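Local structure of extracellular solute-binding protein family 1 (Kribbella flavida, 5IXP) at residues Asp187-Asp192 against Glu387-Ala392; Ala181-Gln186 against Pro354-Ile359. The protein probably captures an extracellular solute, as yet unidentified, and delivers it to an ABC transporter for import into the cell. All blocks are in the same frame, centred on the assembly; numbering follows the deposited sequence.

Contact 1 (Asp187-Asp192 against Glu387-Ala392)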
loop_
_atom_site.group_PDB
_atom_site.type_symbol
_atom_site.label_atom_id
_atom_site.label_comp_id
_atom_site.label_asym_id
_atom_site.label_seq_id
_atom_site.Cartn_x
_atom_site.Cartn_y
_atom_site.Cartn_z
ATOM N N ASP A 187 10.053 -18.619 -7.059
ATOM C CA ASP A 187 10.564 -17.504 -7.862
ATOM C C ASP A 187 10.623 -17.834 -9.350
ATOM O O ASP A 187 11.472 -17.318 -10.080
ATOM C CB ASP A 187 11.933 -17.035 -7.367
ATOM C CG ASP A 187 11.846 -16.258 -6.072
ATOM O OD1 ASP A 187 10.782 -15.656 -5.816
ATOM O OD2 ASP A 187 12.837 -16.246 -5.310
ATOM N N ARG A 188 9.711 -18.675 -9.818
ATOM C CA ARG A 188 9.611 -18.997 -11.235
ATOM C C ARG A 188 8.592 -18.063 -11.883
ATOM O O ARG A 188 7.429 -18.024 -11.465
ATOM C CB ARG A 188 9.212 -20.458 -11.413
ATOM C CG ARG A 188 9.189 -20.926 -12.844
ATOM C CD ARG A 188 8.025 -21.856 -13.067
ATOM N NE ARG A 188 7.587 -21.808 -14.452
ATOM C CZ ARG A 188 6.339 -22.018 -14.848
ATOM N NH1 ARG A 188 6.049 -21.950 -16.135
ATOM N NH2 ARG A 188 5.385 -22.284 -13.964
ATOM N N TYR A 189 9.027 -17.305 -12.889
ATOM C CA TYR A 189 8.127 -16.381 -13.569
ATOM C C TYR A 189 7.093 -17.163 -14.370
ATOM O O TYR A 189 7.439 -18.009 -15.197
ATOM C CB TYR A 189 8.905 -15.435 -14.486
ATOM C CG TYR A 189 7.989 -14.634 -15.377
ATOM C CD1 TYR A 189 7.175 -13.648 -14.846
ATOM C CD2 TYR A 189 7.914 -14.884 -16.744
ATOM C CE1 TYR A 189 6.318 -12.924 -15.642
ATOM C CE2 TYR A 189 7.052 -14.157 -17.558
ATOM C CZ TYR A 189 6.255 -13.180 -16.994
ATOM O OH TYR A 189 5.389 -12.450 -17.769
ATOM N N LEU A 190 5.814 -16.893 -14.107
ATOM C CA LEU A 190 4.721 -17.595 -14.769
ATOM C C LEU A 190 3.657 -16.630 -15.271
ATOM O O LEU A 190 2.498 -17.031 -15.440
ATOM C CB LEU A 190 4.087 -18.633 -13.833
ATOM C CG LEU A 190 3.806 -18.246 -12.372
ATOM C CD1 LEU A 190 2.696 -17.215 -12.228
ATOM C CD2 LEU A 190 3.473 -19.489 -11.571
ATOM N N GLY A 191 4.018 -15.363 -15.486
ATOM C CA GLY A 191 3.021 -14.375 -15.854
ATOM C C GLY A 191 2.297 -14.725 -17.134
ATOM O O GLY A 191 1.115 -14.412 -17.290
ATOM N N ASP A 192 2.981 -15.388 -18.057
ATOM C CA ASP A 192 2.375 -15.779 -19.319
ATOM C C ASP A 192 1.597 -17.081 -19.221
ATOM O O ASP A 192 0.979 -17.481 -20.213
ATOM C CB ASP A 192 3.450 -15.889 -20.404
ATOM C CG ASP A 192 4.647 -16.726 -19.970
ATOM O OD1 ASP A 192 4.757 -17.054 -18.769
ATOM O OD2 ASP A 192 5.485 -17.055 -20.837
ATOM N N GLU A 387 7.531 -7.867 -23.015
ATOM C CA GLU A 387 8.391 -7.056 -22.167
ATOM C C GLU A 387 8.561 -7.668 -20.786
ATOM O O GLU A 387 9.639 -7.550 -20.191
ATOM C CB GLU A 387 7.830 -5.642 -22.083
ATOM C CG GLU A 387 7.774 -4.985 -23.455
ATOM C CD GLU A 387 7.297 -3.555 -23.419
ATOM O OE1 GLU A 387 6.762 -3.117 -22.381
ATOM O OE2 GLU A 387 7.461 -2.863 -24.441
ATOM N N ALA A 388 7.524 -8.332 -20.268
ATOM C CA ALA A 388 7.629 -8.968 -18.960
ATOM C C ALA A 388 8.623 -10.119 -18.985
ATOM O O ALA A 388 9.352 -10.341 -18.011
ATOM C CB ALA A 388 6.255 -9.458 -18.496
ATOM N N ASP A 389 8.659 -10.870 -20.086
ATOM C CA ASP A 389 9.636 -11.944 -20.203
ATOM C C ASP A 389 11.050 -11.394 -20.101
ATOM O O ASP A 389 11.892 -11.948 -19.384
ATOM C CB ASP A 389 9.434 -12.686 -21.520
ATOM C CG ASP A 389 9.710 -14.155 -21.397
ATOM O OD1 ASP A 389 10.728 -14.617 -21.953
ATOM O OD2 ASP A 389 8.908 -14.846 -20.735
ATOM N N LYS A 390 11.318 -10.281 -20.791
ATOM C CA LYS A 390 12.624 -9.642 -20.701
ATOM C C LYS A 390 12.868 -9.108 -19.297
ATOM O O LYS A 390 13.949 -9.302 -18.730
ATOM C CB LYS A 390 12.734 -8.523 -21.739
ATOM N N ALA A 391 11.867 -8.436 -18.716
ATOM C CA ALA A 391 12.010 -7.901 -17.364
ATOM C C ALA A 391 12.326 -9.002 -16.360
ATOM O O ALA A 391 13.181 -8.827 -15.483
ATOM C CB ALA A 391 10.739 -7.159 -16.951
ATOM N N ALA A 392 11.646 -10.144 -16.468
ATOM C CA ALA A 392 11.907 -11.262 -15.575
ATOM C C ALA A 392 13.286 -11.863 -15.786
ATOM O O ALA A 392 13.758 -12.592 -14.907
ATOM C CB ALA A 392 10.841 -12.342 -15.761
#
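In this periplasmic-binding-protein fold the loop between helices 167-175 and 195-209 lays one aromatic side chain, Y189, against the last turns of helix 377-392. The ring does most of the touching. A392 sets its methyl over one face: CB stands 4.1 Å from the centroid of the Y189 ring and 26° off its normal, a CH-pi contact displaced toward the CG end, where A392 CB comes within 3.7 Å of Y189 CG. One helical turn earlier, A388 meets the far end of the ring, its CB 3.2 Å from Y189 OH, a tight, oblique approach. D389 reaches the ring edge near its plane, with OD2 3.7 Å from Y189 CE2 and the carboxylate turned 69° to the ring. No hydrogen bond joins the two segments.

Y189 is extended toward the helix because its CG is anti to the backbone N (chi1 170°). On the face opposite A392, the loop folds back and G191 N lies 3.3 Å above the plane of the Y189 ring, near the ring's margin, so the ring is flanked on both faces. I359 of helix 356-371 touches both Y189 and A392, and A388 packs on V362 and F363 of that helix. Farther out, D187 OD1 is hydrogen-bonded to H351 NE2, which ties the loop down. At the solvent side two carboxylates come close, crossing obliquely, which would be mildly repulsive if both are ionised: D192 OD2 lies 4.1 Å from D389 OD2.

Contact 2 (Ala181-Gln186 against Pro354-Ile359)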
loop_
_atom_site.group_PDB
_atom_site.type_symbol
_atom_site.label_atom_id
_atom_site.label_comp_id
_atom_site.label_asym_id
_atom_site.label_seq_id
_atom_site.Cartn_x
_atom_site.Cartn_y
_atom_site.Cartn_z
ATOM N N ALA A 181 0.533 -13.922 -8.960
ATOM C CA ALA A 181 0.481 -12.953 -10.040
ATOM C C ALA A 181 1.565 -13.301 -11.047
ATOM O O ALA A 181 1.300 -13.949 -12.059
ATOM C CB ALA A 181 0.645 -11.526 -9.505
ATOM N N TYR A 182 2.797 -12.917 -10.757
ATOM C CA TYR A 182 3.868 -13.118 -11.716
ATOM C C TYR A 182 4.763 -14.303 -11.391
ATOM O O TYR A 182 5.459 -14.791 -12.291
ATOM C CB TYR A 182 4.710 -11.844 -11.812
ATOM C CG TYR A 182 3.886 -10.624 -12.137
ATOM C CD1 TYR A 182 3.018 -10.611 -13.235
ATOM C CD2 TYR A 182 3.955 -9.487 -11.346
ATOM C CE1 TYR A 182 2.258 -9.487 -13.535
ATOM C CE2 TYR A 182 3.198 -8.357 -11.640
ATOM C CZ TYR A 182 2.354 -8.359 -12.731
ATOM O OH TYR A 182 1.611 -7.232 -13.021
ATOM N N TYR A 183 4.759 -14.785 -10.148
ATOM C CA TYR A 183 5.738 -15.767 -9.713
ATOM C C TYR A 183 5.081 -16.950 -9.025
ATOM O O TYR A 183 4.088 -16.807 -8.308
ATOM C CB TYR A 183 6.756 -15.155 -8.750
ATOM C CG TYR A 183 7.783 -14.259 -9.398
ATOM C CD1 TYR A 183 8.968 -14.780 -9.894
ATOM C CD2 TYR A 183 7.567 -12.888 -9.509
ATOM C CE1 TYR A 183 9.917 -13.961 -10.479
ATOM C CE2 TYR A 183 8.511 -12.058 -10.092
ATOM C CZ TYR A 183 9.687 -12.600 -10.574
ATOM O OH TYR A 183 10.635 -11.783 -11.151
ATOM N N SER A 184 5.667 -18.123 -9.243
ATOM C CA SER A 184 5.442 -19.247 -8.355
ATOM C C SER A 184 6.195 -19.030 -7.044
ATOM O O SER A 184 7.026 -18.127 -6.911
ATOM C CB SER A 184 5.911 -20.548 -8.998
ATOM O OG SER A 184 7.321 -20.675 -8.878
ATOM N N ASN A 185 5.921 -19.899 -6.072
ATOM C CA ASN A 185 6.580 -19.779 -4.777
ATOM C C ASN A 185 8.075 -20.066 -4.832
ATOM O O ASN A 185 8.785 -19.738 -3.875
ATOM C CB ASN A 185 5.904 -20.700 -3.767
ATOM C CG ASN A 185 4.664 -20.081 -3.178
ATOM O OD1 ASN A 185 4.664 -18.903 -2.820
ATOM N ND2 ASN A 185 3.593 -20.859 -3.091
ATOM N N GLN A 186 8.574 -20.657 -5.916
ATOM C CA GLN A 186 10.005 -20.866 -6.092
ATOM C C GLN A 186 10.630 -19.824 -7.015
ATOM O O GLN A 186 11.629 -20.108 -7.685
ATOM C CB GLN A 186 10.280 -22.278 -6.612
ATOM C CG GLN A 186 9.733 -23.387 -5.722
ATOM C CD GLN A 186 8.278 -23.707 -6.007
ATOM O OE1 GLN A 186 7.765 -23.413 -7.085
ATOM N NE2 GLN A 186 7.604 -24.307 -5.033
ATOM N N PRO A 354 11.881 -11.783 -7.579
ATOM C CA PRO A 354 12.992 -10.813 -7.548
ATOM C C PRO A 354 12.810 -9.618 -8.458
ATOM O O PRO A 354 13.462 -8.591 -8.240
ATOM C CB PRO A 354 14.206 -11.650 -7.985
ATOM C CG PRO A 354 13.793 -13.071 -7.812
ATOM C CD PRO A 354 12.314 -13.107 -8.051
ATOM N N ARG A 355 11.977 -9.711 -9.485
ATOM C CA ARG A 355 11.783 -8.599 -10.403
ATOM C C ARG A 355 10.314 -8.199 -10.482
ATOM O O ARG A 355 9.838 -7.740 -11.524
ATOM C CB ARG A 355 12.345 -8.949 -11.783
ATOM C CG ARG A 355 13.872 -9.116 -11.782
ATOM C CD ARG A 355 14.515 -8.224 -12.836
ATOM N NE ARG A 355 15.045 -6.994 -12.267
ATOM C CZ ARG A 355 15.589 -6.013 -12.982
ATOM N NH1 ARG A 355 15.652 -6.112 -14.305
ATOM N NH2 ARG A 355 16.052 -4.917 -12.375
ATOM N N ASP A 356 9.597 -8.333 -9.362
ATOM C CA ASP A 356 8.150 -8.130 -9.376
ATOM C C ASP A 356 7.776 -6.714 -9.808
ATOM O O ASP A 356 6.847 -6.523 -10.603
ATOM C CB ASP A 356 7.563 -8.437 -8.000
ATOM C CG ASP A 356 6.169 -9.018 -8.090
ATOM O OD1 ASP A 356 6.056 -10.233 -8.342
ATOM O OD2 ASP A 356 5.189 -8.266 -7.928
ATOM N N GLY A 357 8.487 -5.709 -9.299
ATOM C CA GLY A 357 8.148 -4.336 -9.645
ATOM C C GLY A 357 8.423 -4.022 -11.103
ATOM O O GLY A 357 7.643 -3.314 -11.754
ATOM N N GLU A 358 9.530 -4.546 -11.635
ATOM C CA GLU A 358 9.870 -4.320 -13.033
ATOM C C GLU A 358 8.870 -4.997 -13.959
ATOM O O GLU A 358 8.505 -4.436 -14.997
ATOM C CB GLU A 358 11.282 -4.831 -13.317
ATOM C CG GLU A 358 12.389 -4.030 -12.653
ATOM C CD GLU A 358 12.621 -4.393 -11.182
ATOM O OE1 GLU A 358 11.878 -5.220 -10.607
ATOM O OE2 GLU A 358 13.565 -3.838 -10.595
ATOM N N ILE A 359 8.421 -6.206 -13.600
ATOM C CA ILE A 359 7.402 -6.892 -14.392
ATOM C C ILE A 359 6.087 -6.134 -14.325
ATOM O O ILE A 359 5.425 -5.900 -15.346
ATOM C CB ILE A 359 7.226 -8.344 -13.906
ATOM C CG1 ILE A 359 8.498 -9.159 -14.125
ATOM C CG2 ILE A 359 6.008 -9.011 -14.571
ATOM C CD1 ILE A 359 8.448 -10.532 -13.445
HETATM O O HOH W 1 3.983 -11.761 -8.341
#
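Buried packing here joins the loop between helices 167-175 and 195-209 to the N-terminal end of helix 356-371 in the solute-binding-protein fold. Two consecutive tyrosines lie against the helix's first turn, and I359 spans both, one branch to each ring. Its CG2 methyl sits squarely over one face of the Y182 ring, 3.6 Å from the centroid and 13° off the normal, a CH-pi contact, while A181 CB lies over the rim of the opposite face. The other branch extends to Y183, I359 CD1 standing 3.7 Å from Y183 CE2. P354 closes on the Y183 ring obliquely, its CD 3.5 Å from Y183 CE1. D356 fills the notch between the rings: its OD1 is at the edge of both, 3.3 Å from Y183 CD2. Water 1 fits beside it, accepting from Y182 N and donating to D356 OD1 at 2.6 Å.

At the ring tip, R355 N, at the N-cap position, donates to Y183 OH over 3.0 Å with a bent angle of 142°. The hydroxyl of Y182 instead pairs with N360. D356 OD1 also takes a weak bond from G353 N; burial among rings would tend to raise its pKa, leaving its ionisation open.

In the fold
Contact 2 is buried, its centre about 17 Å from the centre of the chain, and contact 1 lies at the surface, its centre about 23 Å from that point; the two contact centres are about 7 Å apart. Both use the same loop after helix 167-175, which meets first the start of helix 356-371 and then the end of helix 377-392, two helices consecutive in the chain. A probable hydrogen bond from L190 N to Y182 O, 2.8 Å, ties the loop's two halves together, and I359 touches Y182, Y183 and Y189 alike. The inner contact adds a direct hydrogen bond and a bridging water to its apolar packing; the outer relies on alanine methyls against one ring, with acids at its outer side.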